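Local coordinates for hypothetical membrane protein (Corynebacterium glutamicum, PDB 6JS9) that binds heme through its N-terminal domain and probably takes part in heme transfer within the corynebacterial heme-uptake machinery, at residues W15-S20 / G165-G170. Numbering follows the deposited sequence.
Sequences WGFRQS and GFYETG. With HEM (protoporphyrin IX containing Fe), chain C.
In the heme pocket of this HtaA domain, Ser20 and Tyr167 meet at one propionate of the porphyrin: their hydroxyls, 3.6 Å apart from Ser20 OG to Tyr167 OH, both donate to the same oxygen, O1A of HEM. Ser20 OG and Tyr167 OH each lie 2.5 Å from O1A, very short for the serine, so that exact length is doubtful; O1A lies near the plane of the Tyr167 ring, at its edge. Behind this pair stands Arg18, the N-cap residue of helix 19-26. Its NE donates to Ser20 OG at 2.8 Å, nearly straight at 160° and close to the guanidinium plane, while Tyr167 CE1 sits over one face of that group, 3.5 Å from Arg18 CZ. The two planes are 29° apart, so the groups overlap at a tilt. Arg18 NH1 in turn forms a salt bridge with Glu171. With CG anti to the backbone N (chi1 178°), Phe17 reaches Tyr167 CE2 with its CZ at 4.1 Å, a looser apolar contact. Phe166 lays its ring over the porphyrin, CZ 3.4 Å from the iron, whose axial ligand is Tyr24. The Arg18 bond probably helps turn the Ser20 hydroxyl toward O1A, and two such donors would be expected to favour the anionic propionate.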
ATOM      1  N   TRP A  15       1.078  -4.917   5.711  1.00 36.16           N
ATOM      2  CA  TRP A  15       2.012  -4.577   4.633  1.00 35.44           C
ATOM      3  C   TRP A  15       2.596  -3.198   4.878  1.00 38.76           C
ATOM      4  O   TRP A  15       1.850  -2.217   4.894  1.00 38.82           O
ATOM      5  CB  TRP A  15       1.305  -4.603   3.280  1.00 32.92           C
ATOM      6  CG  TRP A  15       2.203  -4.497   2.078  1.00 31.53           C
ATOM      7  CD1 TRP A  15       3.206  -5.352   1.728  1.00 39.62           C
ATOM      8  CD2 TRP A  15       2.137  -3.512   1.031  1.00 29.38           C
ATOM      9  NE1 TRP A  15       3.788  -4.945   0.544  1.00 30.05           N
ATOM     10  CE2 TRP A  15       3.134  -3.831   0.090  1.00 32.08           C
ATOM     11  CE3 TRP A  15       1.325  -2.396   0.800  1.00 31.41           C
ATOM     12  CZ2 TRP A  15       3.359  -3.060  -1.055  1.00 36.06           C
ATOM     13  CZ3 TRP A  15       1.536  -1.639  -0.347  1.00 27.06           C
ATOM     14  CH2 TRP A  15       2.552  -1.971  -1.253  1.00 36.05           C
ATOM     15  N   GLY A  16       3.921  -3.115   5.018  1.00 36.73           N
ATOM     16  CA  GLY A  16       4.574  -1.837   5.239  1.00 32.31           C
ATOM     17  C   GLY A  16       5.279  -1.311   4.003  1.00 32.81           C
ATOM     18  O   GLY A  16       6.317  -0.656   4.114  1.00 34.10           O
ATOM     19  N   PHE A  17       4.728  -1.607   2.822  1.00 30.24           N
ATOM     20  CA  PHE A  17       5.277  -1.199   1.524  1.00 33.09           C
ATOM     21  C   PHE A  17       6.633  -1.853   1.260  1.00 39.75           C
ATOM     22  O   PHE A  17       6.719  -2.812   0.481  1.00 34.68           O
ATOM     23  CB  PHE A  17       5.375   0.331   1.419  1.00 26.69           C
ATOM     24  CG  PHE A  17       5.969   0.821   0.121  1.00 29.91           C
ATOM     25  CD1 PHE A  17       5.389   0.489  -1.095  1.00 33.67           C
ATOM     26  CD2 PHE A  17       7.096   1.632   0.120  1.00 33.62           C
ATOM     27  CE1 PHE A  17       5.934   0.939  -2.308  1.00 32.43           C
ATOM     28  CE2 PHE A  17       7.640   2.101  -1.081  1.00 34.01           C
ATOM     29  CZ  PHE A  17       7.044   1.748  -2.303  1.00 34.60           C
ATOM     30  N   ARG A  18       7.695  -1.358   1.900  1.00 36.29           N
ATOM     31  CA  ARG A  18       9.035  -1.896   1.658  1.00 38.96           C
ATOM     32  C   ARG A  18       9.961  -1.486   2.792  1.00 41.54           C
ATOM     33  O   ARG A  18      10.152  -0.288   3.029  1.00 35.50           O
ATOM     34  CB  ARG A  18       9.586  -1.414   0.321  1.00 37.56           C
ATOM     35  CG  ARG A  18      11.032  -1.790   0.138  1.00 38.50           C
ATOM     36  CD  ARG A  18      11.381  -2.037  -1.301  1.00 43.23           C
ATOM     37  NE  ARG A  18      12.829  -2.056  -1.444  1.00 47.15           N
ATOM     38  CZ  ARG A  18      13.472  -2.458  -2.526  1.00 51.80           C
ATOM     39  NH1 ARG A  18      12.792  -2.890  -3.579  1.00 54.37           N
ATOM     40  NH2 ARG A  18      14.801  -2.421  -2.551  1.00 49.41           N
ATOM     41  N   GLN A  19      10.558  -2.467   3.474  1.00 38.90           N
ATOM     42  CA  GLN A  19      11.311  -2.149   4.682  1.00 39.55           C
ATOM     43  C   GLN A  19      12.451  -1.172   4.396  1.00 34.07           C
ATOM     44  O   GLN A  19      12.717  -0.274   5.203  1.00 34.87           O
ATOM     45  CB  GLN A  19      11.857  -3.416   5.336  1.00 34.86           C
ATOM     46  CG  GLN A  19      12.409  -3.147   6.729  1.00 42.79           C
ATOM     47  CD  GLN A  19      12.927  -4.390   7.399  1.00 54.10           C
ATOM     48  OE1 GLN A  19      13.380  -5.321   6.734  1.00 58.32           O
ATOM     49  NE2 GLN A  19      12.859  -4.422   8.723  1.00 61.81           N
ATOM     50  N   SER A  20      13.137  -1.327   3.263  1.00 32.65           N
ATOM     51  CA  SER A  20      14.241  -0.415   2.964  1.00 36.64           C
ATOM     52  C   SER A  20      13.756   1.018   2.809  1.00 39.98           C
ATOM     53  O   SER A  20      14.490   1.961   3.129  1.00 33.84           O
ATOM     54  CB  SER A  20      14.982  -0.856   1.701  1.00 38.82           C
ATOM     55  OG  SER A  20      14.202  -0.607   0.543  1.00 40.55           O
ATOM     56  N   GLY A 165      11.393   7.069  -9.241  1.00 34.11           N
ATOM     57  CA  GLY A 165      12.210   6.327 -10.184  1.00 32.02           C
ATOM     58  C   GLY A 165      13.428   5.666  -9.587  1.00 39.48           C
ATOM     59  O   GLY A 165      14.316   5.247 -10.335  1.00 40.27           O
ATOM     60  N   PHE A 166      13.509   5.575  -8.256  1.00 37.03           N
ATOM     61  CA  PHE A 166      14.648   4.934  -7.606  1.00 37.51           C
ATOM     62  C   PHE A 166      14.565   3.416  -7.682  1.00 45.01           C
ATOM     63  O   PHE A 166      15.600   2.746  -7.786  1.00 51.11           O
ATOM     64  CB  PHE A 166      14.742   5.386  -6.140  1.00 38.52           C
ATOM     65  CG  PHE A 166      15.110   6.847  -5.976  1.00 40.28           C
ATOM     66  CD1 PHE A 166      14.152   7.846  -6.127  1.00 41.05           C
ATOM     67  CD2 PHE A 166      16.416   7.218  -5.676  1.00 39.24           C
ATOM     68  CE1 PHE A 166      14.493   9.194  -5.979  1.00 44.34           C
ATOM     69  CE2 PHE A 166      16.762   8.559  -5.529  1.00 36.68           C
ATOM     70  CZ  PHE A 166      15.804   9.548  -5.680  1.00 39.26           C
ATOM     71  N   TYR A 167      13.357   2.862  -7.629  1.00 36.05           N
ATOM     72  CA  TYR A 167      13.140   1.447  -7.868  1.00 34.01           C
ATOM     73  C   TYR A 167      12.919   1.197  -9.350  1.00 37.98           C
ATOM     74  O   TYR A 167      12.412   2.059 -10.069  1.00 39.83           O
ATOM     75  CB  TYR A 167      11.918   0.948  -7.097  1.00 28.64           C
ATOM     76  CG  TYR A 167      11.986   1.126  -5.596  1.00 29.21           C
ATOM     77  CD1 TYR A 167      13.107   0.717  -4.865  1.00 28.96           C
ATOM     78  CD2 TYR A 167      10.931   1.705  -4.907  1.00 29.10           C
ATOM     79  CE1 TYR A 167      13.155   0.872  -3.488  1.00 27.71           C
ATOM     80  CE2 TYR A 167      10.977   1.870  -3.532  1.00 26.76           C
ATOM     81  CZ  TYR A 167      12.083   1.448  -2.823  1.00 29.09           C
ATOM     82  OH  TYR A 167      12.102   1.605  -1.440  1.00 26.79           O
ATOM     83  N   GLU A 168      13.290  -0.001  -9.798  1.00 43.14           N
ATOM     84  CA  GLU A 168      12.995  -0.446 -11.152  1.00 43.37           C
ATOM     85  C   GLU A 168      11.631  -1.125 -11.185  1.00 40.40           C
ATOM     86  O   GLU A 168      11.191  -1.723 -10.197  1.00 37.24           O
ATOM     87  CB  GLU A 168      14.061  -1.421 -11.654  1.00 52.58           C
ATOM     88  CG  GLU A 168      15.493  -0.927 -11.507  1.00 72.81           C
ATOM     89  CD  GLU A 168      15.790   0.303 -12.359  1.00 86.71           C
ATOM     90  OE1 GLU A 168      15.466   0.284 -13.568  1.00 86.10           O
ATOM     91  OE2 GLU A 168      16.344   1.291 -11.815  1.00 92.36           O
ATOM     92  N   THR A 169      10.965  -1.036 -12.335  1.00 41.30           N
ATOM     93  CA  THR A 169       9.730  -1.784 -12.532  1.00 43.89           C
ATOM     94  C   THR A 169       9.936  -3.254 -12.183  1.00 47.64           C
ATOM     95  O   THR A 169      10.953  -3.860 -12.538  1.00 45.50           O
ATOM     96  CB  THR A 169       9.248  -1.660 -13.981  1.00 41.30           C
ATOM     97  OG1 THR A 169       8.982  -0.287 -14.283  1.00 42.71           O
ATOM     98  CG2 THR A 169       7.966  -2.473 -14.190  1.00 42.47           C
ATOM     99  N   GLY A 170       8.963  -3.823 -11.474  1.00 44.01           N
ATOM    100  CA  GLY A 170       9.019  -5.218 -11.110  1.00 38.61           C
ATOM    101  C   GLY A 170       9.824  -5.507  -9.868  1.00 42.02           C
ATOM    102  O   GLY A 170       9.967  -6.683  -9.504  1.00 46.38           O
TER
HETATM  103  CHA HEM C 300      16.803   6.669  -2.126  1.00 31.17           C
HETATM  104  CHB HEM C 300      12.384   8.386  -3.191  1.00 33.36           C
HETATM  105  CHC HEM C 300      13.955  12.979  -2.831  1.00 27.53           C
HETATM  106  CHD HEM C 300      18.458  11.260  -2.220  1.00 29.26           C
HETATM  107  C1A HEM C 300      15.453   6.724  -2.421  1.00 32.90           C
HETATM  108  C2A HEM C 300      14.548   5.598  -2.534  1.00 29.00           C
HETATM  109  C3A HEM C 300      13.325   6.054  -2.822  1.00 33.83           C
HETATM  110  C4A HEM C 300      13.410   7.506  -2.903  1.00 30.88           C
HETATM  111  CMA HEM C 300      12.065   5.169  -3.033  1.00 24.87           C
HETATM  112  CAA HEM C 300      14.961   4.134  -2.330  1.00 25.53           C
HETATM  113  CBA HEM C 300      15.165   3.874  -0.838  1.00 27.25           C
HETATM  114  CGA HEM C 300      15.445   2.411  -0.644  1.00 38.56           C
HETATM  115  O1A HEM C 300      14.465   1.620  -0.537  1.00 33.75           O
HETATM  116  O2A HEM C 300      16.653   2.051  -0.610  1.00 35.62           O
HETATM  117  C1B HEM C 300      12.430   9.765  -3.197  1.00 26.05           C
HETATM  118  C2B HEM C 300      11.304  10.633  -3.510  1.00 28.78           C
HETATM  119  C3B HEM C 300      11.727  11.913  -3.412  1.00 29.48           C
HETATM  120  C4B HEM C 300      13.137  11.884  -3.026  1.00 25.11           C
HETATM  121  CMB HEM C 300       9.894  10.084  -3.876  1.00 31.34           C
HETATM  122  CAB HEM C 300      10.970  13.258  -3.620  1.00 31.65           C
HETATM  123  CBB HEM C 300       9.678  13.367  -3.957  1.00 36.20           C
HETATM  124  C1C HEM C 300      15.328  12.933  -2.649  1.00 25.01           C
HETATM  125  C2C HEM C 300      16.213  14.068  -2.488  1.00 23.45           C
HETATM  126  C3C HEM C 300      17.461  13.595  -2.318  1.00 25.99           C
HETATM  127  C4C HEM C 300      17.399  12.141  -2.353  1.00 26.32           C
HETATM  128  CMC HEM C 300      15.709  15.524  -2.530  1.00 28.00           C
HETATM  129  CAC HEM C 300      18.786  14.378  -2.109  1.00 31.37           C
HETATM  130  CBC HEM C 300      18.871  15.706  -2.106  1.00 35.68           C
HETATM  131  C1D HEM C 300      18.414   9.878  -2.120  1.00 23.95           C
HETATM  132  C2D HEM C 300      19.540   8.986  -1.855  1.00 32.14           C
HETATM  133  C3D HEM C 300      19.079   7.719  -1.833  1.00 28.14           C
HETATM  134  C4D HEM C 300      17.653   7.759  -2.079  1.00 28.76           C
HETATM  135  CMD HEM C 300      21.009   9.418  -1.630  1.00 27.90           C
HETATM  136  CAD HEM C 300      19.877   6.418  -1.567  1.00 27.30           C
HETATM  137  CBD HEM C 300      19.847   6.234  -0.045  1.00 26.61           C
HETATM  138  CGD HEM C 300      20.563   4.981   0.404  1.00 34.88           C
HETATM  139  O1D HEM C 300      20.915   4.924   1.606  1.00 33.11           O
HETATM  140  O2D HEM C 300      20.793   4.047  -0.413  1.00 39.43           O
HETATM  141  NA  HEM C 300      14.716   7.866  -2.646  1.00 34.39           N
HETATM  142  NB  HEM C 300      13.526  10.569  -2.914  1.00 27.07           N
HETATM  143  NC  HEM C 300      16.084  11.785  -2.541  1.00 27.43           N
HETATM  144  ND  HEM C 300      17.287   9.078  -2.243  1.00 26.95           N
HETATM  145 FE   HEM C 300      15.346   9.826  -2.277  1.00 36.31          FE